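PDB 5AZ0: uncharacterized protein, which is an aldo-keto reductase of the silkworm, probably reducing carbonyl compounds to alcohols with a nicotinamide cofactor. Local coordinates for residues A[105-119]-A[149-163]. Residues are numbered along the deposited sequence; the frame is centred on the assembly and turned at random. Where two conformers were deposited one is given.
With ACT (acetate ion), chain I.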
loop_
_atom_site.group_PDB
_atom_site.type_symbol
_atom_site.label_atom_id
_atom_site.label_comp_id
_atom_site.label_asym_id
_atom_site.label_seq_id
_atom_site.Cartn_x
_atom_site.Cartn_y
_atom_site.Cartn_z
ATOM N N VAL A 105 4.474 8.173 6.775
ATOM C CA VAL A 105 4.522 9.498 7.425
ATOM C C VAL A 105 3.439 10.318 6.733
ATOM O O VAL A 105 3.451 10.498 5.429
ATOM C CB VAL A 105 5.870 10.158 7.121
ATOM C CG1 VAL A 105 5.948 11.623 7.578
ATOM C CG2 VAL A 105 6.972 9.349 7.802
ATOM N N TRP A 106 2.575 10.913 7.549
ATOM C CA TRP A 106 1.444 11.668 7.064
ATOM C C TRP A 106 1.762 13.126 6.755
ATOM O O TRP A 106 2.921 13.610 6.952
ATOM C CB TRP A 106 0.321 11.533 8.121
ATOM C CG TRP A 106 -1.117 11.836 7.708
ATOM C CD1 TRP A 106 -1.883 12.879 8.172
ATOM C CD2 TRP A 106 -1.970 11.081 6.833
ATOM N NE1 TRP A 106 -3.145 12.834 7.621
ATOM C CE2 TRP A 106 -3.249 11.745 6.813
ATOM C CE3 TRP A 106 -1.796 9.948 6.056
ATOM C CZ2 TRP A 106 -4.315 11.295 6.052
ATOM C CZ3 TRP A 106 -2.856 9.469 5.296
ATOM C CH2 TRP A 106 -4.116 10.140 5.291
ATOM N N GLN A 107 0.720 13.861 6.310
ATOM C CA GLN A 107 0.841 15.158 5.578
ATOM C C GLN A 107 1.319 16.281 6.415
ATOM O O GLN A 107 1.957 17.229 5.892
ATOM C CB GLN A 107 -0.496 15.581 4.927
ATOM C CG GLN A 107 -0.838 14.799 3.660
ATOM C CD GLN A 107 -1.144 13.328 3.870
ATOM O OE1 GLN A 107 -0.237 12.513 3.894
ATOM N NE2 GLN A 107 -2.402 12.968 3.932
ATOM N N HIS A 108 1.133 16.149 7.738
ATOM C CA HIS A 108 1.676 17.191 8.651
ATOM C C HIS A 108 3.078 17.030 9.107
ATOM O O HIS A 108 3.594 17.895 9.845
ATOM C CB HIS A 108 0.729 17.462 9.818
ATOM C CG HIS A 108 0.487 16.301 10.714
ATOM N ND1 HIS A 108 -0.140 15.162 10.294
ATOM C CD2 HIS A 108 0.704 16.141 12.046
ATOM C CE1 HIS A 108 -0.289 14.337 11.320
ATOM N NE2 HIS A 108 0.192 14.920 12.394
ATOM N N TYR A 109 3.781 16.014 8.596
ATOM C CA TYR A 109 5.190 15.825 9.022
ATOM C C TYR A 109 6.093 15.942 7.796
ATOM O O TYR A 109 6.926 15.046 7.517
ATOM C CB TYR A 109 5.270 14.429 9.781
ATOM C CG TYR A 109 4.735 14.490 11.184
ATOM C CD1 TYR A 109 5.460 15.102 12.173
ATOM C CD2 TYR A 109 3.498 13.990 11.540
ATOM C CE1 TYR A 109 4.970 15.249 13.455
ATOM C CE2 TYR A 109 3.008 14.103 12.877
ATOM C CZ TYR A 109 3.739 14.737 13.800
ATOM O OH TYR A 109 3.321 14.858 15.115
ATOM N N HIS A 110 5.925 17.006 6.984
ATOM C CA HIS A 110 6.664 17.094 5.669
ATOM C C HIS A 110 7.836 17.940 5.722
ATOM O O HIS A 110 8.652 17.970 4.765
ATOM C CB HIS A 110 5.789 17.484 4.488
ATOM C CG HIS A 110 5.053 16.349 3.876
ATOM N ND1 HIS A 110 4.929 16.229 2.526
ATOM C CD2 HIS A 110 4.406 15.282 4.413
ATOM C CE1 HIS A 110 4.250 15.130 2.233
ATOM N NE2 HIS A 110 3.873 14.553 3.366
ATOM N N ARG A 111 8.059 18.599 6.830
ATOM C CA ARG A 111 9.403 19.222 6.942
ATOM C C ARG A 111 10.451 18.120 7.103
ATOM O O ARG A 111 10.170 17.128 7.778
ATOM C CB ARG A 111 9.479 20.156 8.150
ATOM C CG ARG A 111 8.585 21.414 8.080
ATOM C CD ARG A 111 8.373 22.010 9.475
ATOM N NE ARG A 111 7.328 23.039 9.435
ATOM C CZ ARG A 111 6.026 22.814 9.454
ATOM N NH1 ARG A 111 5.521 21.609 9.526
ATOM N NH2 ARG A 111 5.192 23.815 9.391
ATOM N N ALA A 112 11.658 18.350 6.591
ATOM C CA ALA A 112 12.726 17.406 6.644
ATOM C C ALA A 112 12.941 16.838 8.046
ATOM O O ALA A 112 12.886 15.646 8.227
ATOM C CB ALA A 112 14.021 17.997 6.121
ATOM N N ALA A 113 13.067 17.709 9.046
ATOM C CA ALA A 113 13.276 17.261 10.425
ATOM C C ALA A 113 12.091 16.544 10.989
ATOM O O ALA A 113 12.257 15.769 11.919
ATOM C CB ALA A 113 13.625 18.443 11.314
ATOM N N ASP A 114 10.890 16.737 10.450
ATOM C CA ASP A 114 9.808 16.007 11.021
ATOM C C ASP A 114 9.698 14.559 10.661
ATOM O O ASP A 114 8.945 13.820 11.324
ATOM C CB ASP A 114 8.497 16.713 10.809
ATOM C CG ASP A 114 8.365 17.942 11.784
ATOM O OD1 ASP A 114 8.438 17.855 13.083
ATOM O OD2 ASP A 114 8.380 18.985 11.195
ATOM N N VAL A 115 10.367 14.153 9.591
ATOM C CA VAL A 115 10.246 12.745 9.146
ATOM C C VAL A 115 10.832 11.860 10.277
ATOM O O VAL A 115 10.227 10.922 10.656
ATOM C CB VAL A 115 11.051 12.542 7.867
ATOM C CG1 VAL A 115 10.995 11.096 7.410
ATOM C CG2 VAL A 115 10.457 13.427 6.733
ATOM N N GLU A 116 11.967 12.238 10.830
ATOM C CA GLU A 116 12.597 11.540 11.978
ATOM C C GLU A 116 11.655 11.423 13.230
ATOM O O GLU A 116 11.540 10.344 13.868
ATOM C CB GLU A 116 13.945 12.148 12.297
ATOM C CG GLU A 116 14.729 11.458 13.429
ATOM C CD GLU A 116 14.526 12.034 14.884
ATOM O OE1 GLU A 116 13.676 12.931 15.075
ATOM O OE2 GLU A 116 15.260 11.582 15.824
ATOM N N VAL A 117 10.890 12.477 13.487
ATOM C CA VAL A 117 10.013 12.503 14.698
ATOM C C VAL A 117 8.891 11.544 14.389
ATOM O O VAL A 117 8.616 10.641 15.159
ATOM C CB VAL A 117 9.448 13.901 15.000
ATOM C CG1 VAL A 117 8.614 13.834 16.252
ATOM C CG2 VAL A 117 10.556 14.921 15.198
ATOM N N SER A 118 8.274 11.679 13.213
ATOM C CA SER A 118 7.186 10.790 12.898
ATOM C C SER A 118 7.590 9.300 12.915
ATOM O O SER A 118 6.867 8.454 13.447
ATOM C CB SER A 118 6.545 11.181 11.547
ATOM O OG SER A 118 5.377 10.415 11.241
ATOM N N LEU A 119 8.721 8.999 12.280
ATOM C CA LEU A 119 9.110 7.617 12.111
ATOM C C LEU A 119 9.556 7.063 13.447
ATOM O O LEU A 119 9.168 5.992 13.760
ATOM C CB LEU A 119 10.193 7.439 11.066
ATOM C CG LEU A 119 10.870 6.076 10.916
ATOM C CD1 LEU A 119 9.825 5.077 10.578
ATOM C CD2 LEU A 119 11.969 6.140 9.849
ATOM N N GLU A 149 0.897 23.849 3.569
ATOM C CA GLU A 149 2.192 24.365 4.002
ATOM C C GLU A 149 3.068 24.579 2.871
ATOM O O GLU A 149 4.106 25.162 3.041
ATOM C CB GLU A 149 2.836 23.443 5.080
ATOM C CG GLU A 149 1.909 23.401 6.288
ATOM C CD GLU A 149 2.382 22.672 7.511
ATOM O OE1 GLU A 149 2.629 21.459 7.467
ATOM O OE2 GLU A 149 2.392 23.315 8.556
ATOM N N LYS A 150 2.664 24.096 1.685
ATOM C CA LYS A 150 3.411 24.321 0.453
ATOM C C LYS A 150 4.825 23.927 0.604
ATOM O O LYS A 150 5.722 24.625 0.169
ATOM C CB LYS A 150 3.266 25.795 0.009
ATOM C CG LYS A 150 1.774 26.163 -0.245
ATOM C CD LYS A 150 1.589 27.643 -0.674
ATOM C CE LYS A 150 0.115 27.929 -0.970
ATOM N NZ LYS A 150 -0.034 29.205 -1.725
ATOM N N ILE A 151 5.076 22.771 1.231
ATOM C CA ILE A 151 6.479 22.274 1.278
ATOM C C ILE A 151 6.679 21.376 0.075
ATOM O O ILE A 151 5.846 20.527 -0.206
ATOM C CB ILE A 151 6.695 21.466 2.589
ATOM C CG1 ILE A 151 6.428 22.427 3.765
ATOM C CG2 ILE A 151 8.101 20.887 2.651
ATOM C CD1 ILE A 151 6.423 21.731 5.104
ATOM N N ASP A 152 7.757 21.596 -0.641
ATOM C CA ASP A 152 8.118 20.737 -1.733
ATOM C C ASP A 152 8.410 19.278 -1.177
ATOM O O ASP A 152 9.056 19.130 -0.175
ATOM C CB ASP A 152 9.344 21.311 -2.388
ATOM C CG ASP A 152 9.679 20.636 -3.705
ATOM O OD1 ASP A 152 9.025 19.623 -4.093
ATOM O OD2 ASP A 152 10.613 21.155 -4.324
ATOM N N TYR A 153 7.938 18.258 -1.873
ATOM C CA TYR A 153 8.189 16.866 -1.517
ATOM C C TYR A 153 9.674 16.541 -1.616
ATOM O O TYR A 153 10.132 15.625 -0.914
ATOM C CB TYR A 153 7.261 15.881 -2.306
ATOM C CG TYR A 153 7.369 16.060 -3.822
ATOM C CD1 TYR A 153 8.492 15.647 -4.506
ATOM C CD2 TYR A 153 6.365 16.711 -4.539
ATOM C CE1 TYR A 153 8.617 15.827 -5.847
ATOM C CE2 TYR A 153 6.482 16.912 -5.915
ATOM C CZ TYR A 153 7.600 16.467 -6.567
ATOM O OH TYR A 153 7.751 16.653 -7.929
ATOM N N LEU A 154 10.446 17.340 -2.381
ATOM C CA LEU A 154 11.869 17.219 -2.342
ATOM C C LEU A 154 12.480 17.568 -1.007
ATOM O O LEU A 154 13.540 16.969 -0.670
ATOM C CB LEU A 154 12.626 18.021 -3.452
ATOM C CG LEU A 154 12.222 17.743 -4.924
ATOM C CD1 LEU A 154 13.090 18.632 -5.852
ATOM C CD2 LEU A 154 12.471 16.268 -5.284
ATOM N N GLU A 155 11.907 18.549 -0.278
ATOM C CA GLU A 155 12.415 18.873 1.081
ATOM C C GLU A 155 12.055 17.688 1.935
ATOM O O GLU A 155 12.874 17.224 2.661
ATOM C CB GLU A 155 11.880 20.153 1.819
ATOM C CG GLU A 155 12.558 20.315 3.228
ATOM C CD GLU A 155 11.965 21.322 4.231
ATOM O OE1 GLU A 155 11.440 22.334 3.718
ATOM O OE2 GLU A 155 12.089 21.118 5.502
ATOM N N THR A 156 10.833 17.200 1.846
ATOM C CA THR A 156 10.466 16.059 2.666
ATOM C C THR A 156 11.423 14.856 2.467
ATOM O O THR A 156 11.849 14.233 3.428
ATOM C CB THR A 156 9.050 15.634 2.399
ATOM O OG1 THR A 156 8.231 16.807 2.388
ATOM C CG2 THR A 156 8.584 14.630 3.449
ATOM N N TRP A 157 11.833 14.658 1.228
ATOM C CA TRP A 157 12.624 13.543 0.821
ATOM C C TRP A 157 13.978 13.609 1.412
ATOM O O TRP A 157 14.493 12.571 1.802
ATOM C CB TRP A 157 12.652 13.437 -0.714
ATOM C CG TRP A 157 13.263 12.114 -1.161
ATOM C CD1 TRP A 157 14.468 11.920 -1.702
ATOM C CD2 TRP A 157 12.664 10.841 -1.031
ATOM N NE1 TRP A 157 14.664 10.569 -1.968
ATOM C CE2 TRP A 157 13.558 9.889 -1.583
ATOM C CE3 TRP A 157 11.446 10.396 -0.503
ATOM C CZ2 TRP A 157 13.298 8.510 -1.574
ATOM C CZ3 TRP A 157 11.151 9.026 -0.555
ATOM C CH2 TRP A 157 12.078 8.111 -1.059
ATOM N N ARG A 158 14.513 14.808 1.630
ATOM C CA ARG A 158 15.779 14.899 2.358
ATOM C C ARG A 158 15.686 14.272 3.765
ATOM O O ARG A 158 16.625 13.684 4.236
ATOM C CB ARG A 158 16.316 16.340 2.537
ATOM C CG ARG A 158 16.729 17.061 1.241
ATOM C CD ARG A 158 17.420 18.477 1.391
ATOM N NE ARG A 158 16.549 19.611 0.982
ATOM C CZ ARG A 158 16.108 19.880 -0.283
ATOM N NH1 ARG A 158 16.439 19.136 -1.348
ATOM N NH2 ARG A 158 15.291 20.925 -0.498
ATOM N N GLY A 159 14.576 14.477 4.434
ATOM C CA GLY A 159 14.318 13.860 5.724
ATOM C C GLY A 159 14.227 12.350 5.565
ATOM O O GLY A 159 14.729 11.644 6.426
ATOM N N PHE A 160 13.599 11.840 4.493
ATOM C CA PHE A 160 13.581 10.343 4.275
ATOM C C PHE A 160 15.010 9.838 4.086
ATOM O O PHE A 160 15.396 8.854 4.690
ATOM C CB PHE A 160 12.694 9.930 3.093
ATOM C CG PHE A 160 11.259 9.838 3.446
ATOM C CD1 PHE A 160 10.526 10.966 3.722
ATOM C CD2 PHE A 160 10.658 8.618 3.565
ATOM C CE1 PHE A 160 9.208 10.885 4.107
ATOM C CE2 PHE A 160 9.361 8.521 3.931
ATOM C CZ PHE A 160 8.645 9.655 4.249
ATOM N N GLU A 161 15.842 10.574 3.342
ATOM C CA GLU A 161 17.243 10.189 3.171
ATOM C C GLU A 161 18.014 10.223 4.484
ATOM O O GLU A 161 18.901 9.365 4.699
ATOM C CB GLU A 161 17.962 11.062 2.071
ATOM C CG GLU A 161 17.315 10.839 0.694
ATOM C CD GLU A 161 17.797 11.799 -0.423
ATOM O OE1 GLU A 161 18.260 12.868 -0.062
ATOM O OE2 GLU A 161 17.629 11.526 -1.629
ATOM N N GLU A 162 17.694 11.208 5.355
ATOM C CA GLU A 162 18.339 11.285 6.655
ATOM C C GLU A 162 17.954 10.055 7.560
ATOM O O GLU A 162 18.830 9.471 8.237
ATOM C CB GLU A 162 18.085 12.697 7.316
ATOM C CG GLU A 162 18.831 13.878 6.615
ATOM C CD GLU A 162 18.306 15.345 6.906
ATOM O OE1 GLU A 162 17.241 15.578 7.525
ATOM O OE2 GLU A 162 19.011 16.302 6.495
ATOM N N VAL A 163 16.700 9.664 7.588
ATOM C CA VAL A 163 16.300 8.563 8.510
ATOM C C VAL A 163 16.857 7.222 8.004
ATOM O O VAL A 163 17.166 6.352 8.819
ATOM C CB VAL A 163 14.806 8.451 8.732
ATOM C CG1 VAL A 163 14.300 9.716 9.463
ATOM C CG2 VAL A 163 13.999 8.211 7.437
HETATM C C ACT I . 5.484 17.954 -10.087
HETATM O O ACT I . 4.277 17.794 -10.362
HETATM O OXT ACT I . 5.933 18.084 -8.910
HETATM C CH3 ACT I . 6.371 18.006 -11.280
HETATM O O HOH W 1 3.683 19.014 6.558
HETATM O O HOH W 2 2.412 20.630 9.744
HETATM O O HOH W 3 5.421 17.855 0.359
#
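Val115 lays its CG1 over one face of the Phe160 ring, a CH-pi contact 4.0 Å from CG1 to the ring centroid, and sits as a knob in a hole made by Thr156, Gly159, Phe160 and Val163. This is the packing of two successive outer helices of the aldo-keto reductase (beta/alpha)8 barrel: 112-119 and 153-163 run the same way at 49° and flank strand 133-136, whose Met136 touches both Phe160 and Thr156. With CG1 of Val115 anti to its own N (chi1 178°), that methyl is laid on the ring while CG2 lies against Thr156 O. Phe160 CZ reaches on to Val105 CG2, at the end of strand 100-105. Farther along, Val163 puts CG1 against the backbone of Glu116 and CG2 against Leu119 CD2.

At the helix starts the contact turns polar. Thr156 OG1 donates to His110 O at 2.7 Å, in the carbonyl plane and on a lone pair, while its CG2 sits over one face of the imidazole, nearer the rim than the centre. In the modelled conformer Glu155, its chain stretched out, uses OE2 to accept the N-H of Ala112, though a second conformer makes this bond less certain. Nearer the surface, Arg111 NH2 forms a salt bridge with Glu149 OE2 at 3.0 Å, coming from above the carboxylate, whose plane stands 80° to the guanidinium. Glu149 OE1 takes water 1, shared with Gln107 O and His110 N; an alanine here would probably leave Arg111 without this counter-charge and that water without one of its holders. Where the helices come closest, a CB on Gly159 would run into Ala112 O and Val115 CG2, so the glycine lets the backbones come this near; its CA lies 3.4 Å from Ala112 O in a CA-H...O contact.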